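Local coordinates for uncharacterized protein YobA (Bacillus subtilis subsp. subtilis str. 168, PDB 4QY7), which is of unknown function but is a small DUF3221-family protein with an OB-fold, made with a signal sequence and therefore probably exported, at residues M6-Y12 with K69-H75; I52-I58 with P82-Q88; I58-L64 with K89-L93. One frame throughout, in Å; residues are numbered along the deposited sequence. Where two conformers were deposited one is given.

Contact 1: residues M6-Y12 with K69-H75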
loop_
_atom_site.group_PDB
_atom_site.type_symbol
_atom_site.label_atom_id
_atom_site.label_comp_id
_atom_site.label_asym_id
_atom_site.label_seq_id
_atom_site.Cartn_x
_atom_site.Cartn_y
_atom_site.Cartn_z
HETATM N N MSE A 6 -6.595 3.576 15.255
HETATM C CA MSE A 6 -6.479 3.314 13.820
HETATM C C MSE A 6 -5.654 2.067 13.581
HETATM O O MSE A 6 -4.732 1.770 14.351
HETATM C CB MSE A 6 -5.829 4.496 13.079
HETATM C CG MSE A 6 -6.832 5.605 12.706
HETATM SE SE MSE A 6 -6.137 6.600 11.193
HETATM C CE MSE A 6 -4.670 7.427 12.024
ATOM N N GLN A 7 -5.962 1.366 12.495
ATOM C CA GLN A 7 -5.199 0.200 12.107
ATOM C C GLN A 7 -3.995 0.622 11.314
ATOM O O GLN A 7 -3.971 1.717 10.745
ATOM C CB GLN A 7 -6.037 -0.731 11.239
ATOM C CG GLN A 7 -7.325 -1.166 11.863
ATOM C CD GLN A 7 -7.900 -2.288 11.054
ATOM O OE1 GLN A 7 -7.240 -3.313 10.838
ATOM N NE2 GLN A 7 -9.097 -2.104 10.551
ATOM N N SER A 8 -3.017 -0.260 11.219
ATOM C CA SER A 8 -1.846 0.025 10.398
ATOM C C SER A 8 -1.304 -1.233 9.757
ATOM O O SER A 8 -1.534 -2.347 10.253
ATOM C CB SER A 8 -0.732 0.652 11.237
ATOM O OG SER A 8 -0.221 -0.238 12.227
ATOM N N LEU A 9 -0.559 -1.049 8.667
ATOM C CA LEU A 9 0.148 -2.163 8.042
ATOM C C LEU A 9 1.354 -1.658 7.307
ATOM O O LEU A 9 1.400 -0.482 6.936
ATOM C CB LEU A 9 -0.769 -2.999 7.129
ATOM C CG LEU A 9 -1.372 -2.311 5.919
ATOM C CD1 LEU A 9 -0.425 -2.425 4.711
ATOM C CD2 LEU A 9 -2.716 -2.980 5.511
ATOM N N VAL A 10 2.315 -2.554 7.062
ATOM C CA VAL A 10 3.565 -2.209 6.407
ATOM C C VAL A 10 3.659 -2.901 5.078
ATOM O O VAL A 10 3.262 -4.057 4.942
ATOM C CB VAL A 10 4.745 -2.645 7.325
ATOM C CG1 VAL A 10 6.084 -2.564 6.569
ATOM C CG2 VAL A 10 4.782 -1.796 8.600
ATOM N N GLY A 11 4.200 -2.188 4.096
ATOM C CA GLY A 11 4.377 -2.797 2.776
ATOM C C GLY A 11 5.296 -1.983 1.916
ATOM O O GLY A 11 5.705 -0.893 2.305
ATOM N N TYR A 12 5.647 -2.539 0.776
ATOM C CA TYR A 12 6.545 -1.886 -0.176
ATOM C C TYR A 12 5.764 -1.337 -1.334
ATOM O O TYR A 12 4.975 -2.082 -1.918
ATOM C CB TYR A 12 7.599 -2.873 -0.718
ATOM C CG TYR A 12 8.515 -3.418 0.345
ATOM C CD1 TYR A 12 8.116 -4.479 1.158
ATOM C CD2 TYR A 12 9.722 -2.798 0.631
ATOM C CE1 TYR A 12 8.931 -4.952 2.183
ATOM C CE2 TYR A 12 10.565 -3.287 1.636
ATOM C CZ TYR A 12 10.152 -4.355 2.414
ATOM O OH TYR A 12 10.948 -4.866 3.427
ATOM N N LYS A 69 9.558 1.521 1.424
ATOM C CA LYS A 69 8.887 0.700 2.426
ATOM C C LYS A 69 8.124 1.680 3.319
ATOM O O LYS A 69 8.708 2.660 3.797
ATOM C CB LYS A 69 9.900 -0.109 3.233
ATOM C CG LYS A 69 9.241 -1.115 4.164
ATOM C CD LYS A 69 10.309 -1.721 5.068
ATOM C CE LYS A 69 9.778 -2.864 5.899
ATOM N NZ LYS A 69 10.888 -3.593 6.572
ATOM N N ILE A 70 6.831 1.459 3.513
ATOM C CA ILE A 70 6.041 2.398 4.307
ATOM C C ILE A 70 5.144 1.695 5.298
ATOM O O ILE A 70 4.802 0.513 5.135
ATOM C CB ILE A 70 5.148 3.293 3.373
ATOM C CG1 ILE A 70 4.038 2.451 2.671
ATOM C CG2 ILE A 70 6.007 4.014 2.300
ATOM C CD1 ILE A 70 3.082 3.305 1.800
ATOM N N LYS A 71 4.732 2.460 6.297
ATOM C CA LYS A 71 3.676 2.083 7.229
ATOM C C LYS A 71 2.497 2.976 6.911
ATOM O O LYS A 71 2.680 4.192 6.815
ATOM C CB LYS A 71 4.124 2.285 8.664
ATOM C CG LYS A 71 3.122 1.735 9.675
ATOM C CD LYS A 71 3.801 1.675 11.047
ATOM C CE LYS A 71 2.938 1.105 12.116
ATOM N NZ LYS A 71 3.603 1.239 13.449
ATOM N N VAL A 72 1.290 2.416 6.767
ATOM C CA VAL A 72 0.093 3.221 6.491
ATOM C C VAL A 72 -0.867 3.064 7.637
ATOM O O VAL A 72 -0.864 1.980 8.275
ATOM C CB VAL A 72 -0.587 2.847 5.151
ATOM C CG1 VAL A 72 0.383 3.068 3.978
ATOM C CG2 VAL A 72 -1.101 1.395 5.160
ATOM N N TRP A 73 -1.716 4.089 7.850
ATOM C CA TRP A 73 -2.748 4.080 8.891
ATOM C C TRP A 73 -4.097 4.276 8.266
ATOM O O TRP A 73 -4.237 5.081 7.331
ATOM C CB TRP A 73 -2.525 5.159 9.949
ATOM C CG TRP A 73 -1.453 4.813 10.919
ATOM C CD1 TRP A 73 -1.603 4.206 12.132
ATOM C CD2 TRP A 73 -0.058 5.022 10.742
ATOM N NE1 TRP A 73 -0.376 4.028 12.723
ATOM C CE2 TRP A 73 0.589 4.545 11.903
ATOM C CE3 TRP A 73 0.717 5.597 9.724
ATOM C CZ2 TRP A 73 1.971 4.613 12.065
ATOM C CZ3 TRP A 73 2.089 5.647 9.879
ATOM C CH2 TRP A 73 2.702 5.173 11.043
ATOM N N PHE A 74 -5.106 3.517 8.754
ATOM C CA PHE A 74 -6.437 3.578 8.164
ATOM C C PHE A 74 -7.477 3.100 9.158
ATOM O O PHE A 74 -7.121 2.430 10.127
ATOM C CB PHE A 74 -6.482 2.692 6.894
ATOM C CG PHE A 74 -6.104 1.251 7.157
ATOM C CD1 PHE A 74 -4.772 0.838 7.115
ATOM C CD2 PHE A 74 -7.080 0.288 7.391
ATOM C CE1 PHE A 74 -4.426 -0.478 7.437
ATOM C CE2 PHE A 74 -6.729 -1.023 7.690
ATOM C CZ PHE A 74 -5.402 -1.409 7.671
ATOM N N HIS A 75 -8.742 3.435 8.938
ATOM C CA HIS A 75 -9.789 2.992 9.862
ATOM C C HIS A 75 -10.196 1.540 9.585
ATOM O O HIS A 75 -10.226 0.717 10.512
ATOM C CB HIS A 75 -11.005 3.911 9.780
ATOM C CG HIS A 75 -10.685 5.296 10.229
ATOM N ND1 HIS A 75 -10.377 5.575 11.562
ATOM C CD2 HIS A 75 -10.555 6.428 9.505
ATOM C CE1 HIS A 75 -10.102 6.868 11.599
ATOM N NE2 HIS A 75 -10.207 7.426 10.386
HETATM O O HOH W 1 12.881 -4.767 5.090
#

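Contact 2: residues I52-I58 with P82-Q88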
loop_
_atom_site.group_PDB
_atom_site.type_symbol
_atom_site.label_atom_id
_atom_site.label_comp_id
_atom_site.label_asym_id
_atom_site.label_seq_id
_atom_site.Cartn_x
_atom_site.Cartn_y
_atom_site.Cartn_z
ATOM N N ILE A 52 -4.139 -2.419 -1.667
ATOM C CA ILE A 52 -4.299 -1.233 -2.483
ATOM C C ILE A 52 -4.617 -0.108 -1.513
ATOM O O ILE A 52 -5.552 -0.252 -0.748
ATOM C CB ILE A 52 -5.408 -1.471 -3.533
ATOM C CG1 ILE A 52 -4.942 -2.592 -4.509
ATOM C CG2 ILE A 52 -5.714 -0.153 -4.280
ATOM C CD1 ILE A 52 -5.909 -3.144 -5.283
ATOM N N VAL A 53 -3.864 0.984 -1.519
ATOM C CA VAL A 53 -4.127 2.088 -0.610
ATOM C C VAL A 53 -4.590 3.311 -1.408
ATOM O O VAL A 53 -3.920 3.752 -2.331
ATOM C CB VAL A 53 -2.958 2.425 0.340
ATOM C CG1 VAL A 53 -2.688 1.246 1.295
ATOM C CG2 VAL A 53 -1.683 2.807 -0.413
ATOM N N GLY A 54 -5.780 3.784 -1.103
ATOM C CA GLY A 54 -6.308 4.980 -1.720
ATOM C C GLY A 54 -5.646 6.197 -1.101
ATOM O O GLY A 54 -5.572 6.304 0.129
ATOM N N LEU A 55 -5.199 7.138 -1.942
ATOM C CA LEU A 55 -4.476 8.331 -1.476
ATOM C C LEU A 55 -5.290 9.648 -1.507
ATOM O O LEU A 55 -4.700 10.705 -1.224
ATOM C CB LEU A 55 -3.240 8.493 -2.391
ATOM C CG LEU A 55 -2.279 7.291 -2.446
ATOM C CD1 LEU A 55 -1.212 7.501 -3.509
ATOM C CD2 LEU A 55 -1.674 7.004 -1.075
ATOM N N SER A 56 -6.613 9.596 -1.771
ATOM C CA SER A 56 -7.458 10.802 -1.858
ATOM C C SER A 56 -7.370 11.714 -0.642
ATOM O O SER A 56 -7.546 12.926 -0.787
ATOM C CB SER A 56 -8.921 10.415 -2.033
ATOM O OG SER A 56 -9.102 9.629 -3.196
ATOM N N GLU A 57 -7.178 11.145 0.557
ATOM C CA GLU A 57 -7.159 11.934 1.782
ATOM C C GLU A 57 -5.795 12.490 2.148
ATOM O O GLU A 57 -5.766 13.332 3.026
ATOM C CB GLU A 57 -7.703 11.109 2.967
ATOM C CG GLU A 57 -9.164 10.733 2.819
ATOM C CD GLU A 57 -10.081 11.936 2.877
ATOM O OE1 GLU A 57 -10.168 12.565 3.956
ATOM O OE2 GLU A 57 -10.663 12.289 1.825
ATOM N N ILE A 58 -4.700 12.101 1.470
ATOM C CA ILE A 58 -3.372 12.606 1.786
ATOM C C ILE A 58 -3.165 13.896 1.021
ATOM O O ILE A 58 -3.370 13.919 -0.191
ATOM C CB ILE A 58 -2.267 11.577 1.452
ATOM C CG1 ILE A 58 -2.526 10.182 2.100
ATOM C CG2 ILE A 58 -0.916 12.144 1.865
ATOM C CD1 ILE A 58 -2.547 10.135 3.608
ATOM N N PRO A 82 -7.618 -7.940 -3.969
ATOM C CA PRO A 82 -6.901 -7.687 -2.709
ATOM C C PRO A 82 -7.607 -6.686 -1.805
ATOM O O PRO A 82 -8.362 -5.842 -2.286
ATOM C CB PRO A 82 -5.561 -7.073 -3.158
ATOM C CG PRO A 82 -5.445 -7.327 -4.590
ATOM C CD PRO A 82 -6.834 -7.518 -5.138
ATOM N N PRO A 83 -7.310 -6.716 -0.506
ATOM C CA PRO A 83 -7.889 -5.710 0.377
ATOM C C PRO A 83 -7.450 -4.320 -0.034
ATOM O O PRO A 83 -6.391 -4.138 -0.648
ATOM C CB PRO A 83 -7.357 -6.064 1.780
ATOM C CG PRO A 83 -6.382 -7.115 1.607
ATOM C CD PRO A 83 -6.384 -7.623 0.196
ATOM N N SER A 84 -8.275 -3.361 0.262
ATOM C CA SER A 84 -8.003 -1.984 -0.049
ATOM C C SER A 84 -8.439 -1.104 1.092
ATOM O O SER A 84 -9.288 -1.507 1.906
ATOM C CB SER A 84 -8.707 -1.590 -1.337
ATOM O OG SER A 84 -10.060 -2.011 -1.290
ATOM N N ALA A 85 -7.798 0.059 1.217
ATOM C CA ALA A 85 -8.209 0.974 2.271
ATOM C C ALA A 85 -7.868 2.379 1.919
ATOM O O ALA A 85 -6.813 2.610 1.308
ATOM C CB ALA A 85 -7.522 0.606 3.584
ATOM N N THR A 86 -8.713 3.328 2.348
ATOM C CA THR A 86 -8.393 4.761 2.212
ATOM C C THR A 86 -7.484 5.106 3.369
ATOM O O THR A 86 -7.904 4.892 4.501
ATOM C CB THR A 86 -9.649 5.599 2.291
ATOM O OG1 THR A 86 -10.549 5.150 1.284
ATOM C CG2 THR A 86 -9.348 7.090 2.123
ATOM N N ILE A 87 -6.268 5.596 3.140
ATOM C CA ILE A 87 -5.361 5.803 4.269
ATOM C C ILE A 87 -5.394 7.232 4.737
ATOM O O ILE A 87 -5.701 8.131 3.950
ATOM C CB ILE A 87 -3.920 5.340 3.959
ATOM C CG1 ILE A 87 -3.289 6.121 2.763
ATOM C CG2 ILE A 87 -3.931 3.817 3.663
ATOM C CD1 ILE A 87 -1.739 6.034 2.684
ATOM N N GLN A 88 -5.138 7.437 6.029
ATOM C CA GLN A 88 -5.137 8.773 6.641
ATOM C C GLN A 88 -3.725 9.300 6.813
ATOM O O GLN A 88 -3.529 10.504 6.969
ATOM C CB GLN A 88 -5.821 8.736 8.019
ATOM C CG GLN A 88 -7.244 8.170 8.016
ATOM C CD GLN A 88 -8.195 8.944 7.135
ATOM O OE1 GLN A 88 -8.123 10.173 7.033
ATOM N NE2 GLN A 88 -9.127 8.250 6.497
HETATM O O HOH W 2 -6.172 8.655 1.357
#

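Contact 3: residues I58-L64 with K89-L93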
loop_
_atom_site.group_PDB
_atom_site.type_symbol
_atom_site.label_atom_id
_atom_site.label_comp_id
_atom_site.label_asym_id
_atom_site.label_seq_id
_atom_site.Cartn_x
_atom_site.Cartn_y
_atom_site.Cartn_z
ATOM N N ILE A 58 -4.700 12.101 1.470
ATOM C CA ILE A 58 -3.372 12.606 1.786
ATOM C C ILE A 58 -3.165 13.896 1.021
ATOM O O ILE A 58 -3.370 13.919 -0.191
ATOM C CB ILE A 58 -2.267 11.577 1.452
ATOM C CG1 ILE A 58 -2.526 10.182 2.100
ATOM C CG2 ILE A 58 -0.916 12.144 1.865
ATOM C CD1 ILE A 58 -2.547 10.135 3.608
ATOM N N ASP A 59 -2.722 14.948 1.711
ATOM C CA ASP A 59 -2.525 16.284 1.120
ATOM C C ASP A 59 -1.473 16.300 -0.007
ATOM O O ASP A 59 -1.731 16.877 -1.061
ATOM C CB ASP A 59 -2.149 17.320 2.200
ATOM C CG ASP A 59 -0.929 16.996 3.038
ATOM O OD1 ASP A 59 -0.349 15.900 2.850
ATOM O OD2 ASP A 59 -0.579 17.814 3.912
ATOM N N ASN A 60 -0.327 15.643 0.196
ATOM C CA ASN A 60 0.739 15.587 -0.804
ATOM C C ASN A 60 1.405 14.218 -0.767
ATOM O O ASN A 60 1.792 13.760 0.305
ATOM C CB ASN A 60 1.764 16.687 -0.538
ATOM C CG ASN A 60 2.798 16.818 -1.641
ATOM O OD1 ASN A 60 3.719 15.997 -1.760
ATOM N ND2 ASN A 60 2.665 17.832 -2.494
ATOM N N THR A 61 1.525 13.551 -1.923
ATOM C CA THR A 61 2.126 12.213 -1.983
ATOM C C THR A 61 3.355 12.182 -2.890
ATOM O O THR A 61 3.698 11.117 -3.400
ATOM C CB THR A 61 1.083 11.202 -2.474
ATOM O OG1 THR A 61 0.738 11.516 -3.831
ATOM C CG2 THR A 61 -0.156 11.218 -1.621
ATOM N N ASP A 62 4.031 13.328 -3.077
ATOM C CA ASP A 62 5.202 13.404 -3.961
ATOM C C ASP A 62 6.311 12.451 -3.528
ATOM O O ASP A 62 6.911 11.813 -4.391
ATOM C CB ASP A 62 5.732 14.843 -4.027
ATOM C CG ASP A 62 4.799 15.824 -4.712
ATOM O OD1 ASP A 62 3.848 15.365 -5.393
ATOM O OD2 ASP A 62 5.021 17.058 -4.574
ATOM N N ASP A 63 6.535 12.294 -2.209
ATOM C CA ASP A 63 7.576 11.398 -1.675
ATOM C C ASP A 63 7.169 9.913 -1.613
ATOM O O ASP A 63 7.993 9.065 -1.218
ATOM C CB ASP A 63 8.013 11.869 -0.268
ATOM C CG ASP A 63 6.942 11.824 0.806
ATOM O OD1 ASP A 63 5.749 11.739 0.450
ATOM O OD2 ASP A 63 7.294 11.938 2.001
ATOM N N LEU A 64 5.906 9.574 -1.960
ATOM C CA LEU A 64 5.473 8.193 -1.976
ATOM C C LEU A 64 5.877 7.635 -3.331
ATOM O O LEU A 64 5.256 7.963 -4.336
ATOM C CB LEU A 64 3.971 8.127 -1.731
ATOM C CG LEU A 64 3.445 6.771 -1.426
ATOM C CD1 LEU A 64 4.038 6.248 -0.132
ATOM C CD2 LEU A 64 1.924 6.819 -1.338
ATOM N N LYS A 89 -2.723 8.402 6.813
ATOM C CA LYS A 89 -1.364 8.821 7.012
ATOM C C LYS A 89 -0.425 7.751 6.565
ATOM O O LYS A 89 -0.789 6.572 6.498
ATOM C CB LYS A 89 -1.175 9.071 8.527
ATOM C CG LYS A 89 0.253 9.396 8.991
ATOM C CD LYS A 89 0.274 9.907 10.430
ATOM C CE LYS A 89 0.105 8.819 11.463
ATOM N NZ LYS A 89 -0.220 9.384 12.800
ATOM N N TYR A 90 0.792 8.138 6.224
ATOM C CA TYR A 90 1.815 7.130 5.988
ATOM C C TYR A 90 3.133 7.638 6.506
ATOM O O TYR A 90 3.335 8.849 6.682
ATOM C CB TYR A 90 1.953 6.671 4.530
ATOM C CG TYR A 90 2.373 7.777 3.587
ATOM C CD1 TYR A 90 3.714 8.035 3.339
ATOM C CD2 TYR A 90 1.430 8.477 2.845
ATOM C CE1 TYR A 90 4.102 9.074 2.492
ATOM C CE2 TYR A 90 1.806 9.471 1.950
ATOM C CZ TYR A 90 3.140 9.774 1.782
ATOM O OH TYR A 90 3.459 10.768 0.897
ATOM N N GLU A 91 4.014 6.680 6.778
ATOM C CA GLU A 91 5.362 6.969 7.253
ATOM C C GLU A 91 6.357 6.198 6.424
ATOM O O GLU A 91 6.143 5.021 6.166
ATOM C CB GLU A 91 5.504 6.615 8.734
ATOM C CG GLU A 91 6.870 6.978 9.289
ATOM C CD GLU A 91 6.968 6.948 10.796
ATOM O OE1 GLU A 91 6.425 5.998 11.403
ATOM O OE2 GLU A 91 7.606 7.862 11.369
ATOM N N LEU A 92 7.459 6.866 6.001
ATOM C CA LEU A 92 8.488 6.197 5.221
ATOM C C LEU A 92 9.405 5.447 6.202
ATOM O O LEU A 92 9.897 6.040 7.164
ATOM C CB LEU A 92 9.312 7.198 4.358
ATOM C CG LEU A 92 8.520 8.044 3.286
ATOM C CD1 LEU A 92 9.490 8.832 2.392
ATOM C CD2 LEU A 92 7.669 7.188 2.369
ATOM N N LEU A 93 9.609 4.149 5.981
ATOM C CA LEU A 93 10.429 3.318 6.867
ATOM C C LEU A 93 11.857 3.179 6.314
ATOM O O LEU A 93 12.054 3.273 5.077
ATOM C CB LEU A 93 9.784 1.932 7.006
ATOM C CG LEU A 93 8.365 1.910 7.562
ATOM C CD1 LEU A 93 7.856 0.478 7.702
ATOM C CD2 LEU A 93 8.238 2.669 8.883
ATOM O OXT LEU A 93 12.790 2.931 7.113
#

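Contact 1: residues M6-Y12 with K69-H75
This is an antiparallel pairing of two neighbouring strands, the start of strand 7-16 and strand 69-74, inside the six-stranded mixed sheet. The axes of segments 7-12 and 69-74 come within 4.7 Å, at 158° between their N-to-C directions. Six backbone hydrogen bonds join three hydrogen-bonded pairs: Gln7 N to Phe74 O (2.8 Å) and Phe74 N to Gln7 O (2.9 Å), Leu9 N to Val72 O (3.1 Å) and Val72 N to Leu9 O (2.9 Å), Gly11 N to Ile70 O (3.0 Å) and Ile70 N to Gly11 O (2.9 Å). Ser8-Trp73 and Val10-Lys71 are non-hydrogen-bonded pairs between these, and Tyr12-Lys69 is a third beyond Gly11-Ile70; CA-H...O contacts such as Ser8 CA to Val72 O (3.0 Å) fill in. In this OB-fold, a curved sheet closing into a barrel, strand 69-74 is flanked on its other edge by strand 89-92. The face carrying Leu9, Ile70, Val72 and Phe74 is largely apolar: Leu9 CD2 meets Phe74 CE1 at 3.6 Å, and Ile70 and Val72 also touch Leu23 of strand 20-24. At its end, on the same face, Gln7 CB lies over the Phe74 ring in a CH-pi contact, while Gln7 NE2 donates to His75 O (3.0 Å) and its OE1 bonds Arg77. On the other face, Ser8 CB covers the five-membered ring of Trp73, which also forms a cation-pi pair with Lys89, and Lys69 CG packs on the Tyr12 ring. A water lies 2.6 Å from Tyr12 OH and accepts from Lys69 NZ at 2.7 Å, linking the two. Beyond the strand pairing, the selenium of selenomethionine Met6 sits over the His75 ring, 4.3 Å from its centroid.

Contact 2: residues I52-I58 with P82-Q88
Ile87 and Ile52, with 95 and 87 Å² covered, dominate this pairing, and Glu57 follows with 55 Å². Ile52 opens the parallel strand register: its N donates to Pro83 O (3.0 Å) and its O accepts from Ala85 N (3.0 Å), so one residue bridges the two neighbours of Ser84, as parallel strands require. Its side chain lies on the same face as Ser84, CB to CB 4.0 Å, and its CD1 comes within 4.3 Å of CG of Pro82, which follows a cis peptide bond. Gly54 repeats the pattern around Thr86, with Gly54 N to Ala85 O (2.9 Å) and Ile87 N to Gly54 O (3.2 Å). Ile87 then turns its side chain among apolar neighbours: its CG2 meets Val53 CG1 at 3.7 Å and its CD1 meets Leu55 CD2 at 3.9 Å, with Val72 of strand 69-74 also against it. Past the strand pairing, segment 52-58 bends through a type I turn, Leu55 to Ile58, which brings Glu57 CG within 3.7 Å of Thr86 CG2. A water fills the gap, donating to Gly54 O (2.7 Å) and Ile87 O (2.7 Å) and accepting from Glu57 N (2.8 Å). Strand 84-86 borders the sheet beside strand 50-54, which pairs on its far side with strand 20-24; a parallel pair within an otherwise antiparallel, curved sheet is characteristic of the OB-fold barrel.

Contact 3: residues I58-L64 with K89-L93
A very short hydrogen bond, 2.5 Å from Tyr90 OH to Asp63 OD1, joins the irregular loop 58-64 to the last strand, 89-92, of the OB-fold sheet. Tyr90 contributes the largest buried area, 117 Å², and points its ring into the curve of the loop. Leu64 CD1 covers one ring face in a CH-pi contact, 4.0 Å from the centroid, and Ile58 CG2 approaches Tyr90 CE2 at 3.8 Å. Thr61 CG2 lies at the ring edge, while Thr61 OG1 bonds Lys16. The loop shapes itself locally: Asn60 OD1 accepts from Asp62 N (3.0 Å) in an Asx turn, and a type I turn from Thr61 to Leu64, closed by Leu64 N to Thr61 O (3.1 Å), brings Asp63 back to the tyrosine hydroxyl. Behind the loop, Leu64 and Leu92 both touch Ile70 of strand 69-74. Asp63 OD2, the other carboxylate oxygen, lies 3.8 Å from Leu92 CD1.

How the contacts relate
From the N terminus, segment 6-12 waits through 56 residues, including strand 20-24, helix 39-45 and strand 50-54, before contact 1 pairs it with 69-75. Within that span the chain passes 52-58, which contact 2 joins to 82-88, and 58-64, which contact 3 joins to 89-93. All three closures therefore cross rather than nest. Contacts 2 and 3 share Ile58, and Leu55 CD2 packs on Leu64 CD2 (3.6 Å). Strand 69-74 connects contact 1 to the others: Trp73 O lies 2.8 Å from Gln88 N, and Lys71 O 2.8 Å from Glu91 N, both probable hydrogen bonds. Together they tie strand 7-16 to 69-74, strand 50-54 to outermost strand 84-86, and the loop after 50-54 to the other outermost strand, 89-92.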